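Local coordinates for protein DNA polymerase (Bacillus phage phi29, PDB 2PY5) that replicates the phage genome from a protein primer by strand displacement, with high processivity and fidelity, and proofreads with a 3'-5' exonuclease, at residues I179-L185 with A377-L381; W367-K371 with A382-L386. The protein carries 2 engineered substitutions. One frame throughout, in Å; residues are numbered along the deposited sequence.

Contact 1 of 2, residues I179-L185 with A377-L381; sequences IQFKQGL and AIKQL
The C-terminal turn of helix 160-182 in the exonuclease region, closed by a Schellman motif, packs against helix 376-387 of the polymerization region. Gly184 leaves the helix with phi/psi 98/5; its N bonds Phe181 O at 2.9 Å, and Leu185 N bonds Gln180 O at 3.2 Å. A side chain at Gly184 would be jammed against the preceding carbonyl. Residues 377-381 are helical throughout. The nearest CA pairs are Gln180-Leu381, 7.1 Å, and Ile179-Ala377, 7.3 Å. No hydrogen bond crosses, and 291 Å² is buried. Leu381, in the mt rotamer, is the residue most covered here (91 Å²). Its CD1 lies 4.0 Å from Ile179 CG2, 3.8 Å from Gln180 CA and 3.5 Å from Gln183 CG. Leu185 CD2 approaches Leu381 CB at 4.2 Å. Ile179, also mt, sets CD1 3.8 Å from Ala377 CB. Gln180 NE2 bonds Lys125 O and lies beside Leu384. Gln183 folds back over its own helix, its NE2 donating to Ile179 O at 3.0 Å.

Contact 2 of 2, residues W367-K371 with A382-L386; sequences WTYIK and AKLML
Two successive helices of the polymerization region, 361-373 and 376-387, form an antiparallel helical hairpin. Both segments are regular helix. Their axes come within 8.8 Å and cross at -155°. The nearest CA atoms, Lys371 and Ala382, are 5.2 Å apart. The small Ala382 at this point is consistent with the close approach. Its CB is a short bump in a hollow lined by Trp367, Ile370 and Lys371: it lies 3.6 Å from Trp367 O, 3.9 Å from Ile370 CG2 and 3.7 Å from Lys371 N. Trp367, chi1 -72° and chi2 103°, reaches across as a broad plate. Met385, in the mmm rotamer, covers one face of it. Met385 CG makes a CH-pi contact, 3.7 Å from the centroid of the Trp367 six-membered ring, and Met385 SD adds an oblique Met-aromatic contact. Leu386 fills the space beside the tryptophan stem, with CG 3.7 Å from Trp367 CB. The aliphatic parts of Lys371 and Lys383, both nucleotide-binding residues, touch, Lys371 CD to Lys383 CG at 4.0 Å, and their amino ends diverge. Lys383 NZ bonds Gln380 OE1. Thr368 OG1, bonded to Ile364 O, lies 3.9 Å from Leu386 CD1.

How the contacts relate
Both contacts use helix 376-387, and their centres are about 10 Å apart. Contact 1 uses residues 377-381 near its start and contact 2 the next five, 382-386. Along the chain the order is 179-185, 367-371, 377-381, 382-386, so the segments alternate. The shared helix touches both the end of exonuclease helix 160-182 and polymerization helix 361-373. The two contacts touch directly: Leu185 CD1 lies 3.9 Å from Met385 SD, and Ile378 CG2 lies 3.8 Å from Ile370 CG2. Packing is thus continuous from the exonuclease region to a helix pair carrying Lys371, Lys379 and Lys383, which serve the incoming nucleotide.

Contact 1 of 2, residues I179-L185 with A377-L381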
loop_
_atom_site.group_PDB
_atom_site.type_symbol
_atom_site.label_atom_id
_atom_site.label_comp_id
_atom_site.label_asym_id
_atom_site.label_seq_id
_atom_site.Cartn_x
_atom_site.Cartn_y
_atom_site.Cartn_z
ATOM N N ILE F 179 -19.856 -6.883 -4.961
ATOM C CA ILE F 179 -19.828 -7.407 -3.607
ATOM C C ILE F 179 -19.439 -6.310 -2.604
ATOM O O ILE F 179 -20.076 -6.172 -1.574
ATOM C CB ILE F 179 -18.870 -8.623 -3.481
ATOM C CG1 ILE F 179 -19.399 -9.811 -4.300
ATOM C CG2 ILE F 179 -18.703 -9.028 -2.052
ATOM C CD1 ILE F 179 -18.312 -10.817 -4.674
ATOM N N GLN F 180 -18.401 -5.542 -2.923
ATOM C CA GLN F 180 -17.955 -4.432 -2.071
ATOM C C GLN F 180 -19.074 -3.393 -1.853
ATOM O O GLN F 180 -19.381 -3.031 -0.724
ATOM C CB GLN F 180 -16.727 -3.807 -2.692
ATOM C CG GLN F 180 -15.989 -2.826 -1.802
ATOM C CD GLN F 180 -14.673 -2.449 -2.398
ATOM O OE1 GLN F 180 -14.531 -2.381 -3.610
ATOM N NE2 GLN F 180 -13.694 -2.206 -1.542
ATOM N N PHE F 181 -19.700 -2.971 -2.937
ATOM C CA PHE F 181 -20.780 -1.984 -2.861
ATOM C C PHE F 181 -21.965 -2.520 -2.074
ATOM O O PHE F 181 -22.567 -1.800 -1.255
ATOM C CB PHE F 181 -21.239 -1.563 -4.271
ATOM C CG PHE F 181 -20.191 -0.847 -5.094
ATOM C CD1 PHE F 181 -19.109 -0.199 -4.511
ATOM C CD2 PHE F 181 -20.302 -0.819 -6.478
ATOM C CE1 PHE F 181 -18.161 0.458 -5.299
ATOM C CE2 PHE F 181 -19.357 -0.159 -7.259
ATOM C CZ PHE F 181 -18.299 0.478 -6.665
ATOM N N LYS F 182 -22.294 -3.803 -2.248
ATOM C CA LYS F 182 -23.401 -4.401 -1.492
ATOM C C LYS F 182 -23.156 -4.448 0.024
ATOM O O LYS F 182 -24.099 -4.492 0.812
ATOM C CB LYS F 182 -23.723 -5.807 -2.011
ATOM C CG LYS F 182 -24.461 -5.818 -3.333
ATOM C CD LYS F 182 -24.684 -7.249 -3.815
ATOM C CE LYS F 182 -25.618 -7.315 -5.019
ATOM N NZ LYS F 182 -25.808 -8.725 -5.504
ATOM N N GLN F 183 -21.884 -4.445 0.432
ATOM C CA GLN F 183 -21.510 -4.388 1.832
ATOM C C GLN F 183 -21.627 -2.965 2.386
ATOM O O GLN F 183 -21.498 -2.777 3.589
ATOM C CB GLN F 183 -20.058 -4.846 2.040
ATOM C CG GLN F 183 -19.708 -6.228 1.559
ATOM C CD GLN F 183 -20.795 -7.216 1.772
ATOM O OE1 GLN F 183 -21.106 -7.564 2.913
ATOM N NE2 GLN F 183 -21.399 -7.700 0.663
ATOM N N GLY F 184 -21.837 -1.989 1.509
ATOM C CA GLY F 184 -21.949 -0.591 1.932
ATOM C C GLY F 184 -20.647 0.162 1.756
ATOM O O GLY F 184 -20.540 1.323 2.144
ATOM N N LEU F 185 -19.671 -0.505 1.161
ATOM C CA LEU F 185 -18.327 0.045 1.020
ATOM C C LEU F 185 -18.217 0.722 -0.337
ATOM O O LEU F 185 -17.643 0.180 -1.284
ATOM C CB LEU F 185 -17.282 -1.072 1.193
ATOM C CG LEU F 185 -16.889 -1.562 2.602
ATOM C CD1 LEU F 185 -17.832 -1.156 3.727
ATOM C CD2 LEU F 185 -16.640 -3.063 2.609
ATOM N N ALA F 377 -14.871 -13.482 -0.503
ATOM C CA ALA F 377 -14.968 -12.059 -0.728
ATOM C C ALA F 377 -15.233 -11.236 0.528
ATOM O O ALA F 377 -14.521 -10.282 0.808
ATOM C CB ALA F 377 -16.028 -11.755 -1.815
ATOM N N ILE F 378 -16.252 -11.599 1.292
ATOM C CA ILE F 378 -16.603 -10.810 2.471
ATOM C C ILE F 378 -15.475 -10.837 3.522
ATOM O O ILE F 378 -15.228 -9.835 4.218
ATOM C CB ILE F 378 -17.953 -11.245 3.059
ATOM C CG1 ILE F 378 -19.064 -10.821 2.096
ATOM C CG2 ILE F 378 -18.174 -10.632 4.430
ATOM C CD1 ILE F 378 -20.419 -11.350 2.477
ATOM N N LYS F 379 -14.786 -11.976 3.623
ATOM C CA LYS F 379 -13.638 -12.066 4.523
ATOM C C LYS F 379 -12.557 -11.081 4.090
ATOM O O LYS F 379 -11.991 -10.388 4.920
ATOM C CB LYS F 379 -13.051 -13.470 4.553
ATOM C CG LYS F 379 -11.895 -13.614 5.539
ATOM C CD LYS F 379 -11.394 -15.025 5.602
ATOM C CE LYS F 379 -10.413 -15.213 6.730
ATOM N NZ LYS F 379 -10.163 -16.656 6.986
ATOM N N GLN F 380 -12.284 -11.014 2.786
ATOM C CA GLN F 380 -11.254 -10.094 2.285
ATOM C C GLN F 380 -11.627 -8.655 2.567
ATOM O O GLN F 380 -10.762 -7.813 2.809
ATOM C CB GLN F 380 -11.048 -10.238 0.762
ATOM C CG GLN F 380 -10.714 -11.625 0.285
ATOM C CD GLN F 380 -9.771 -12.359 1.201
ATOM O OE1 GLN F 380 -8.674 -11.883 1.491
ATOM N NE2 GLN F 380 -10.196 -13.529 1.670
ATOM N N LEU F 381 -12.917 -8.349 2.467
ATOM C CA LEU F 381 -13.371 -6.996 2.688
ATOM C C LEU F 381 -13.250 -6.617 4.156
ATOM O O LEU F 381 -12.934 -5.477 4.466
ATOM C CB LEU F 381 -14.795 -6.810 2.197
ATOM C CG LEU F 381 -14.949 -6.892 0.684
ATOM C CD1 LEU F 381 -16.438 -6.875 0.366
ATOM C CD2 LEU F 381 -14.208 -5.766 -0.040
#

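Contact 2 of 2, residues W367-K371 with A382-L386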
loop_
_atom_site.group_PDB
_atom_site.type_symbol
_atom_site.label_atom_id
_atom_site.label_comp_id
_atom_site.label_asym_id
_atom_site.label_seq_id
_atom_site.Cartn_x
_atom_site.Cartn_y
_atom_site.Cartn_z
ATOM N N TRP F 367 -15.343 -5.810 12.847
ATOM C CA TRP F 367 -14.787 -6.317 11.599
ATOM C C TRP F 367 -13.996 -7.610 11.803
ATOM O O TRP F 367 -13.931 -8.439 10.901
ATOM C CB TRP F 367 -13.995 -5.213 10.878
ATOM C CG TRP F 367 -14.929 -4.222 10.317
ATOM C CD1 TRP F 367 -15.227 -2.982 10.805
ATOM C CD2 TRP F 367 -15.756 -4.410 9.171
ATOM N NE1 TRP F 367 -16.159 -2.370 10.005
ATOM C CE2 TRP F 367 -16.512 -3.229 8.999
ATOM C CE3 TRP F 367 -15.926 -5.461 8.262
ATOM C CZ2 TRP F 367 -17.440 -3.078 7.960
ATOM C CZ3 TRP F 367 -16.830 -5.308 7.224
ATOM C CH2 TRP F 367 -17.582 -4.123 7.082
ATOM N N THR F 368 -13.416 -7.799 12.985
ATOM C CA THR F 368 -12.792 -9.077 13.320
ATOM C C THR F 368 -13.854 -10.191 13.372
ATOM O O THR F 368 -13.639 -11.282 12.843
ATOM C CB THR F 368 -11.988 -8.997 14.634
ATOM O OG1 THR F 368 -10.982 -7.984 14.513
ATOM C CG2 THR F 368 -11.308 -10.313 14.939
ATOM N N TYR F 369 -15.021 -9.913 13.955
ATOM C CA TYR F 369 -16.089 -10.916 13.954
ATOM C C TYR F 369 -16.492 -11.313 12.539
ATOM O O TYR F 369 -16.622 -12.498 12.223
ATOM C CB TYR F 369 -17.317 -10.400 14.701
ATOM C CG TYR F 369 -18.405 -11.433 14.789
ATOM C CD1 TYR F 369 -18.324 -12.465 15.710
ATOM C CD2 TYR F 369 -19.504 -11.396 13.938
ATOM C CE1 TYR F 369 -19.317 -13.428 15.798
ATOM C CE2 TYR F 369 -20.501 -12.361 14.010
ATOM C CZ TYR F 369 -20.401 -13.375 14.949
ATOM O OH TYR F 369 -21.370 -14.350 15.055
ATOM N N ILE F 370 -16.687 -10.314 11.681
ATOM C CA ILE F 370 -17.045 -10.572 10.284
ATOM C C ILE F 370 -15.940 -11.392 9.598
ATOM O O ILE F 370 -16.223 -12.377 8.912
ATOM C CB ILE F 370 -17.363 -9.273 9.525
ATOM C CG1 ILE F 370 -18.660 -8.659 10.068
ATOM C CG2 ILE F 370 -17.472 -9.552 8.027
ATOM C CD1 ILE F 370 -18.910 -7.233 9.617
ATOM N N LYS F 371 -14.686 -11.014 9.822
ATOM C CA LYS F 371 -13.545 -11.761 9.257
ATOM C C LYS F 371 -13.590 -13.229 9.666
ATOM O O LYS F 371 -13.472 -14.133 8.832
ATOM C CB LYS F 371 -12.225 -11.145 9.725
ATOM C CG LYS F 371 -10.977 -11.817 9.172
ATOM C CD LYS F 371 -9.737 -11.227 9.835
ATOM C CE LYS F 371 -8.508 -12.112 9.692
ATOM N NZ LYS F 371 -7.478 -11.753 10.724
ATOM N N ALA F 382 -13.480 -7.577 5.049
ATOM C CA ALA F 382 -13.294 -7.332 6.489
ATOM C C ALA F 382 -11.830 -7.036 6.802
ATOM O O ALA F 382 -11.517 -6.135 7.575
ATOM C CB ALA F 382 -13.797 -8.520 7.298
ATOM N N LYS F 383 -10.926 -7.792 6.189
ATOM C CA LYS F 383 -9.496 -7.541 6.321
ATOM C C LYS F 383 -9.153 -6.153 5.799
ATOM O O LYS F 383 -8.391 -5.404 6.404
ATOM C CB LYS F 383 -8.717 -8.607 5.562
ATOM C CG LYS F 383 -8.876 -9.995 6.173
ATOM C CD LYS F 383 -8.466 -11.093 5.222
ATOM C CE LYS F 383 -7.006 -11.057 4.895
ATOM N NZ LYS F 383 -6.681 -12.147 3.912
ATOM N N LEU F 384 -9.736 -5.805 4.658
ATOM C CA LEU F 384 -9.504 -4.506 4.075
ATOM C C LEU F 384 -9.967 -3.381 5.002
ATOM O O LEU F 384 -9.267 -2.386 5.183
ATOM C CB LEU F 384 -10.195 -4.423 2.705
ATOM C CG LEU F 384 -9.758 -3.344 1.739
ATOM C CD1 LEU F 384 -8.263 -3.399 1.402
ATOM C CD2 LEU F 384 -10.595 -3.503 0.473
ATOM N N MET F 385 -11.122 -3.548 5.639
ATOM C CA MET F 385 -11.611 -2.536 6.576
ATOM C C MET F 385 -10.660 -2.372 7.776
ATOM O O MET F 385 -10.342 -1.265 8.194
ATOM C CB MET F 385 -13.013 -2.890 7.068
ATOM C CG MET F 385 -14.103 -2.676 6.022
ATOM S SD MET F 385 -14.386 -0.951 5.638
ATOM C CE MET F 385 -15.236 -0.365 7.113
ATOM N N LEU F 386 -10.194 -3.487 8.310
ATOM C CA LEU F 386 -9.279 -3.468 9.455
ATOM C C LEU F 386 -7.932 -2.862 9.095
ATOM O O LEU F 386 -7.322 -2.160 9.902
ATOM C CB LEU F 386 -9.079 -4.892 9.974
ATOM C CG LEU F 386 -10.290 -5.462 10.710
ATOM C CD1 LEU F 386 -10.193 -6.971 10.820
ATOM C CD2 LEU F 386 -10.438 -4.824 12.105
#